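Local coordinates for sialidase domain-containing protein (Dyadobacter fermentans, PDB 5HX0) that is of unknown function but has a sialidase-like beta-propeller fold, which suggests a role in carbohydrate recognition or processing, at residues A[219-224]-A[274-279]. Sequence-based numbering, arbitrary orientation.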
loop_
_atom_site.group_PDB
_atom_site.type_symbol
_atom_site.label_atom_id
_atom_site.label_comp_id
_atom_site.label_asym_id
_atom_site.label_seq_id
_atom_site.Cartn_x
_atom_site.Cartn_y
_atom_site.Cartn_z
ATOM N N ARG A 219 -12.942 -2.760 -29.716
ATOM C CA ARG A 219 -12.170 -3.859 -29.160
ATOM C C ARG A 219 -10.830 -3.335 -28.627
ATOM O O ARG A 219 -10.257 -2.396 -29.180
ATOM C CB ARG A 219 -12.003 -4.902 -30.257
ATOM C CG ARG A 219 -10.782 -5.726 -30.272
ATOM C CD ARG A 219 -10.905 -6.717 -31.451
ATOM N NE ARG A 219 -12.025 -7.652 -31.295
ATOM C CZ ARG A 219 -12.142 -8.803 -31.959
ATOM N NH1 ARG A 219 -11.209 -9.170 -32.827
ATOM N NH2 ARG A 219 -13.189 -9.590 -31.749
ATOM N N ILE A 220 -10.347 -3.907 -27.521
ATOM C CA ILE A 220 -9.079 -3.471 -26.920
ATOM C C ILE A 220 -7.994 -4.481 -27.258
ATOM O O ILE A 220 -8.145 -5.678 -26.983
ATOM C CB ILE A 220 -9.182 -3.309 -25.397
ATOM C CG1 ILE A 220 -10.361 -2.410 -25.030
ATOM C CG2 ILE A 220 -7.854 -2.704 -24.858
ATOM C CD1 ILE A 220 -10.536 -2.292 -23.559
ATOM N N LEU A 221 -6.888 -3.987 -27.802
ATOM C CA LEU A 221 -5.726 -4.779 -28.182
ATOM C C LEU A 221 -4.667 -4.671 -27.096
ATOM O O LEU A 221 -4.407 -3.583 -26.589
ATOM C CB LEU A 221 -5.146 -4.259 -29.501
ATOM C CG LEU A 221 -6.163 -4.121 -30.618
ATOM C CD1 LEU A 221 -5.544 -3.402 -31.800
ATOM C CD2 LEU A 221 -6.635 -5.505 -31.012
ATOM N N TRP A 222 -4.034 -5.791 -26.764
ATOM C CA TRP A 222 -3.009 -5.801 -25.722
ATOM C C TRP A 222 -1.971 -6.841 -26.106
ATOM O O TRP A 222 -2.296 -8.031 -26.189
ATOM C CB TRP A 222 -3.619 -6.137 -24.358
ATOM C CG TRP A 222 -2.689 -5.962 -23.194
ATOM C CD1 TRP A 222 -1.508 -5.272 -23.165
ATOM C CD2 TRP A 222 -2.873 -6.511 -21.881
ATOM N NE1 TRP A 222 -0.944 -5.351 -21.905
ATOM C CE2 TRP A 222 -1.769 -6.102 -21.100
ATOM C CE3 TRP A 222 -3.876 -7.299 -21.292
ATOM C CZ2 TRP A 222 -1.636 -6.452 -19.759
ATOM C CZ3 TRP A 222 -3.747 -7.650 -19.967
ATOM C CH2 TRP A 222 -2.633 -7.231 -19.208
ATOM N N VAL A 223 -0.735 -6.417 -26.349
ATOM C CA VAL A 223 0.336 -7.374 -26.635
ATOM C C VAL A 223 1.078 -7.680 -25.339
ATOM O O VAL A 223 1.717 -6.795 -24.751
ATOM C CB VAL A 223 1.284 -6.855 -27.719
ATOM C CG1 VAL A 223 2.468 -7.827 -27.910
ATOM C CG2 VAL A 223 0.514 -6.668 -29.030
ATOM N N VAL A 224 1.008 -8.938 -24.906
ATOM C CA VAL A 224 1.549 -9.362 -23.616
ATOM C C VAL A 224 2.801 -10.199 -23.840
ATOM O O VAL A 224 3.092 -10.666 -24.942
ATOM C CB VAL A 224 0.530 -10.156 -22.769
ATOM C CG1 VAL A 224 -0.686 -9.294 -22.404
ATOM C CG2 VAL A 224 0.115 -11.450 -23.499
ATOM N N GLY A 274 -6.352 0.153 -40.520
ATOM C CA GLY A 274 -6.748 -1.014 -39.756
ATOM C C GLY A 274 -5.674 -2.056 -39.545
ATOM O O GLY A 274 -5.983 -3.148 -39.041
ATOM N N ASP A 275 -4.432 -1.774 -39.934
ATOM C CA ASP A 275 -3.326 -2.643 -39.564
ATOM C C ASP A 275 -3.110 -2.568 -38.057
ATOM O O ASP A 275 -3.286 -1.510 -37.440
ATOM C CB ASP A 275 -2.038 -2.226 -40.282
ATOM C CG ASP A 275 -2.015 -2.641 -41.740
ATOM O OD1 ASP A 275 -3.043 -3.168 -42.239
ATOM O OD2 ASP A 275 -0.961 -2.432 -42.381
ATOM N N VAL A 276 -2.746 -3.701 -37.469
ATOM C CA VAL A 276 -2.328 -3.789 -36.072
ATOM C C VAL A 276 -0.807 -3.901 -36.055
ATOM O O VAL A 276 -0.240 -4.840 -36.629
ATOM C CB VAL A 276 -2.968 -5.000 -35.373
ATOM C CG1 VAL A 276 -2.435 -5.137 -33.945
ATOM C CG2 VAL A 276 -4.504 -4.905 -35.406
ATOM N N VAL A 277 -0.144 -2.965 -35.385
ATOM C CA VAL A 277 1.312 -2.904 -35.330
ATOM C C VAL A 277 1.763 -3.004 -33.878
ATOM O O VAL A 277 1.179 -2.361 -32.999
ATOM C CB VAL A 277 1.815 -1.593 -35.976
ATOM C CG1 VAL A 277 3.239 -1.364 -35.642
ATOM C CG2 VAL A 277 1.623 -1.663 -37.502
ATOM N N ALA A 278 2.795 -3.810 -33.626
ATOM C CA ALA A 278 3.391 -3.928 -32.294
ATOM C C ALA A 278 4.856 -3.511 -32.339
ATOM O O ALA A 278 5.611 -3.984 -33.194
ATOM C CB ALA A 278 3.268 -5.363 -31.759
ATOM N N PHE A 279 5.264 -2.647 -31.401
ATOM C CA PHE A 279 6.632 -2.142 -31.316
ATOM C C PHE A 279 7.325 -2.806 -30.128
ATOM O O PHE A 279 6.891 -2.633 -28.983
ATOM C CB PHE A 279 6.649 -0.618 -31.164
ATOM C CG PHE A 279 5.944 0.125 -32.277
ATOM C CD1 PHE A 279 6.573 0.317 -33.517
ATOM C CD2 PHE A 279 4.669 0.640 -32.086
ATOM C CE1 PHE A 279 5.941 1.020 -34.554
ATOM C CE2 PHE A 279 4.016 1.340 -33.128
ATOM C CZ PHE A 279 4.664 1.530 -34.360
#
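Leu221 and Val276 meet tip to tip. The touching atom of Leu221 is CD1, which comes up against both methyls of Val276. It lies 4.0 Å from CG2 of Val276 and 4.2 Å from CG1 of the same residue. The leucine chain is extended at its end, with CD1 anti to CA (chi2 171°), and this carries the methyl out toward the valine fork. Val276 has CG1 anti to its backbone N (chi1 176°) and CG2 anti to its carbonyl carbon, and the two branches together receive the single leucine methyl.

The second touch is smaller. Val223 uses only its CG2 branch, which lies 4.1 Å from CB of Ala278. The short alanine side chain goes with a closer approach of the backbones: CA of Val223 is 7.3 Å from CA of Ala278, against 8.6 Å between CA of Leu221 and CA of Val276. All four residues are buried, and both contacts are purely apolar.

The two segments belong to different four-stranded antiparallel sheets, consecutive blades of the beta-propeller. Each lies on the second strand of its blade, 220-229 in one and 276-283 in the next. The contact is thus face-to-face packing between neighbouring blades, not pairing of strand edges. Leu221 and Val223 point from one sheet, Val276 and Ala278 from the other.

Val268 of strand 262-270 touches Leu221, Val223 and Val276, so it extends the apolar layer, and Ala266 of the same strand touches Val223. On the other blade, Ile241 of strand 234-242 packs on Leu221. Backbone hydrogen bonds join Leu221 to Tyr213 and Val276 to Ser294, each within its own blade. A bound acetate, probably from the crystallisation liquor, lies about 4 Å from the Val276 side chain.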